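Local coordinates for allophycocyanin beta-18 subunit apoprotein (Chroococcidiopsis thermalis PCC 7203, PDB 6HRK) that binds the bilin biliverdin IX alpha in a globin-like helical fold and probably fluoresces in the far-red, as an artificial biliprotein derived from allophycocyanin, at residues 28-33 and 99-103. The protein carries 18 engineered substitutions. Numbering follows the deposited sequence.
Sequences QLFQEY and RSIQL. Engineered in segment 28-33: Gln28 (natural residue Leu).
Arg99 NH1 donates to Glu32 OE1 over 3.0 Å, taking the syn lone pair of the carboxylate in a salt bridge, and makes a second, weak bond to Glu32 OE2. The two flat groups are turned 47° against each other, and NH1 is the nitrogen bonded to both oxygens. With CG anti to the backbone N (chi1 171°), the arginine runs first past Leu29, where its CG meets CD1 at 3.7 Å, and then bends at chi2 and chi3 to bring NH1 to the carboxylate. Tyr33 CE2 approaches the same methylenes, 4.1 Å from Arg99 CG. Replacing Arg99 by an alanine would probably leave the Glu32 carboxylate without its charged mate and deprive Leu29 and Tyr33 of the CG and CD methylenes they pack on. Leu103 lies over one face of the Arg99 guanidinium, its CG offset toward the rim, and its CD1 comes 3.9 Å from Leu29 CB, while Leu29 CD2 reaches Ser100 CB. Ser100, whose hydroxyl bonds to the carbonyl of Thr97, also touches biliverdin, placing this apolar layer beside the chromophore pocket. The contact thus joins the C-terminal end of helix 18-32 to helix 94-115, the axes of 28-32 and 99-103 running at 136° to each other, with Ser100 also packing on Met56 of helix 46-69.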
ATOM      1  N   GLN A  28      -7.326  10.253   2.654  1.00 38.71           N
ATOM      2  CA  GLN A  28      -6.343  11.296   2.311  1.00 39.38           C
ATOM      3  C   GLN A  28      -5.939  11.245   0.832  1.00 38.07           C
ATOM      4  O   GLN A  28      -5.565  12.270   0.264  1.00 37.86           O
ATOM      5  CB  GLN A  28      -5.096  11.224   3.208  1.00 40.42           C
ATOM      6  CG  GLN A  28      -4.434  12.583   3.406  1.00 41.67           C
ATOM      7  CD  GLN A  28      -3.069  12.502   4.060  1.00 42.89           C
ATOM      8  OE1 GLN A  28      -2.050  12.374   3.381  1.00 44.40           O
ATOM      9  NE2 GLN A  28      -3.039  12.605   5.384  1.00 43.44           N
ATOM     10  N   LEU A  29      -6.011  10.059   0.222  1.00 37.03           N
ATOM     11  CA  LEU A  29      -5.772   9.899  -1.220  1.00 36.04           C
ATOM     12  C   LEU A  29      -6.778  10.695  -2.057  1.00 36.57           C
ATOM     13  O   LEU A  29      -6.388  11.372  -3.012  1.00 36.84           O
ATOM     14  CB  LEU A  29      -5.816   8.414  -1.617  1.00 35.33           C
ATOM     15  CG  LEU A  29      -5.457   8.033  -3.061  1.00 35.01           C
ATOM     16  CD1 LEU A  29      -3.973   8.230  -3.321  1.00 35.06           C
ATOM     17  CD2 LEU A  29      -5.869   6.599  -3.357  1.00 34.78           C
ATOM     18  N   PHE A  30      -8.062  10.619  -1.694  1.00 37.09           N
ATOM     19  CA  PHE A  30      -9.123  11.342  -2.414  1.00 37.26           C
ATOM     20  C   PHE A  30      -9.088  12.860  -2.220  1.00 37.77           C
ATOM     21  O   PHE A  30      -9.655  13.582  -3.035  1.00 38.41           O
ATOM     22  CB  PHE A  30     -10.521  10.831  -2.027  1.00 36.96           C
ATOM     23  CG  PHE A  30     -10.773   9.377  -2.351  1.00 36.69           C
ATOM     24  CD1 PHE A  30     -10.326   8.799  -3.542  1.00 36.96           C
ATOM     25  CD2 PHE A  30     -11.505   8.589  -1.470  1.00 36.71           C
ATOM     26  CE1 PHE A  30     -10.579   7.463  -3.823  1.00 37.05           C
ATOM     27  CE2 PHE A  30     -11.761   7.258  -1.748  1.00 36.53           C
ATOM     28  CZ  PHE A  30     -11.303   6.693  -2.927  1.00 36.72           C
ATOM     29  N   GLN A  31      -8.468  13.342  -1.142  1.00 38.31           N
ATOM     30  CA  GLN A  31      -8.201  14.783  -0.985  1.00 39.02           C
ATOM     31  C   GLN A  31      -7.200  15.267  -2.033  1.00 38.28           C
ATOM     32  O   GLN A  31      -7.425  16.273  -2.704  1.00 37.46           O
ATOM     33  CB  GLN A  31      -7.664  15.119   0.416  1.00 39.98           C
ATOM     34  CG  GLN A  31      -8.723  15.512   1.433  1.00 41.51           C
ATOM     35  CD  GLN A  31      -8.129  16.254   2.621  1.00 42.61           C
ATOM     36  OE1 GLN A  31      -7.198  15.768   3.267  1.00 43.48           O
ATOM     37  NE2 GLN A  31      -8.662  17.438   2.909  1.00 42.78           N
ATOM     38  N   GLU A  32      -6.098  14.534  -2.156  1.00 38.56           N
ATOM     39  CA  GLU A  32      -4.998  14.904  -3.052  1.00 38.22           C
ATOM     40  C   GLU A  32      -5.289  14.531  -4.507  1.00 37.62           C
ATOM     41  O   GLU A  32      -4.824  15.217  -5.420  1.00 37.68           O
ATOM     42  CB  GLU A  32      -3.697  14.250  -2.586  1.00 38.15           C
ATOM     43  CG  GLU A  32      -3.299  14.625  -1.163  1.00 38.11           C
ATOM     44  CD  GLU A  32      -2.116  13.831  -0.656  1.00 37.95           C
ATOM     45  OE1 GLU A  32      -1.162  13.627  -1.427  1.00 37.99           O
ATOM     46  OE2 GLU A  32      -2.131  13.417   0.521  1.00 39.00           O
ATOM     47  N   TYR A  33      -6.043  13.447  -4.711  1.00 36.60           N
ATOM     48  CA  TYR A  33      -6.505  13.027  -6.038  1.00 36.60           C
ATOM     49  C   TYR A  33      -8.031  12.906  -6.057  1.00 37.24           C
ATOM     50  O   TYR A  33      -8.566  11.795  -6.028  1.00 37.50           O
ATOM     51  CB  TYR A  33      -5.854  11.700  -6.429  1.00 36.25           C
ATOM     52  CG  TYR A  33      -4.363  11.803  -6.627  1.00 35.79           C
ATOM     53  CD1 TYR A  33      -3.827  12.128  -7.871  1.00 35.73           C
ATOM     54  CD2 TYR A  33      -3.482  11.585  -5.565  1.00 35.79           C
ATOM     55  CE1 TYR A  33      -2.453  12.222  -8.057  1.00 35.81           C
ATOM     56  CE2 TYR A  33      -2.109  11.681  -5.742  1.00 35.72           C
ATOM     57  CZ  TYR A  33      -1.602  11.997  -6.988  1.00 35.27           C
ATOM     58  OH  TYR A  33      -0.248  12.094  -7.169  1.00 35.38           O
ATOM     59  N   ARG A  99       1.093   6.602  -4.601  1.00 29.20           N
ATOM     60  CA  ARG A  99       0.786   7.442  -3.430  1.00 29.41           C
ATOM     61  C   ARG A  99       0.055   6.654  -2.351  1.00 29.58           C
ATOM     62  O   ARG A  99       0.435   6.720  -1.188  1.00 29.71           O
ATOM     63  CB  ARG A  99      -0.051   8.667  -3.830  1.00 29.27           C
ATOM     64  CG  ARG A  99      -0.603   9.503  -2.671  1.00 29.34           C
ATOM     65  CD  ARG A  99       0.156  10.793  -2.410  1.00 29.33           C
ATOM     66  NE  ARG A  99       1.396  10.619  -1.644  1.00 29.10           N
ATOM     67  CZ  ARG A  99       1.687  11.191  -0.466  1.00 28.88           C
ATOM     68  NH1 ARG A  99       0.841  12.016   0.155  1.00 28.65           N
ATOM     69  NH2 ARG A  99       2.864  10.938   0.107  1.00 28.52           N
ATOM     70  N   SER A 100      -0.989   5.923  -2.739  1.00 30.29           N
ATOM     71  CA  SER A 100      -1.799   5.152  -1.781  1.00 30.80           C
ATOM     72  C   SER A 100      -0.954   4.190  -0.943  1.00 31.04           C
ATOM     73  O   SER A 100      -1.178   4.053   0.261  1.00 31.43           O
ATOM     74  CB  SER A 100      -2.917   4.390  -2.503  1.00 31.13           C
ATOM     75  OG  SER A 100      -2.400   3.481  -3.458  1.00 31.29           O
ATOM     76  N   ILE A 101       0.023   3.550  -1.586  1.00 31.29           N
ATOM     77  CA  ILE A 101       0.983   2.672  -0.907  1.00 31.13           C
ATOM     78  C   ILE A 101       1.885   3.496   0.021  1.00 31.49           C
ATOM     79  O   ILE A 101       2.065   3.144   1.186  1.00 31.42           O
ATOM     80  CB  ILE A 101       1.815   1.853  -1.928  1.00 31.15           C
ATOM     81  CG1 ILE A 101       0.907   0.859  -2.666  1.00 31.40           C
ATOM     82  CG2 ILE A 101       2.955   1.095  -1.252  1.00 31.08           C
ATOM     83  CD1 ILE A 101       1.446   0.407  -4.006  1.00 31.66           C
ATOM     84  N   GLN A 102       2.426   4.597  -0.495  1.00 31.76           N
ATOM     85  CA  GLN A 102       3.295   5.475   0.296  1.00 32.17           C
ATOM     86  C   GLN A 102       2.552   6.169   1.449  1.00 31.97           C
ATOM     87  O   GLN A 102       3.161   6.493   2.469  1.00 31.90           O
ATOM     88  CB  GLN A 102       3.980   6.521  -0.599  1.00 33.11           C
ATOM     89  CG  GLN A 102       4.921   5.961  -1.666  1.00 33.68           C
ATOM     90  CD  GLN A 102       6.274   5.532  -1.122  1.00 35.00           C
ATOM     91  OE1 GLN A 102       6.393   5.108   0.028  1.00 36.38           O
ATOM     92  NE2 GLN A 102       7.304   5.631  -1.959  1.00 35.44           N
ATOM     93  N   LEU A 103       1.250   6.403   1.279  1.00 31.93           N
ATOM     94  CA  LEU A 103       0.390   6.893   2.361  1.00 32.12           C
ATOM     95  C   LEU A 103       0.233   5.828   3.436  1.00 32.65           C
ATOM     96  O   LEU A 103       0.388   6.120   4.623  1.00 33.00           O
ATOM     97  CB  LEU A 103      -0.996   7.296   1.837  1.00 32.19           C
ATOM     98  CG  LEU A 103      -1.087   8.619   1.070  1.00 31.94           C
ATOM     99  CD1 LEU A 103      -2.394   8.688   0.294  1.00 31.72           C
ATOM    100  CD2 LEU A 103      -0.956   9.812   2.007  1.00 31.90           C
TER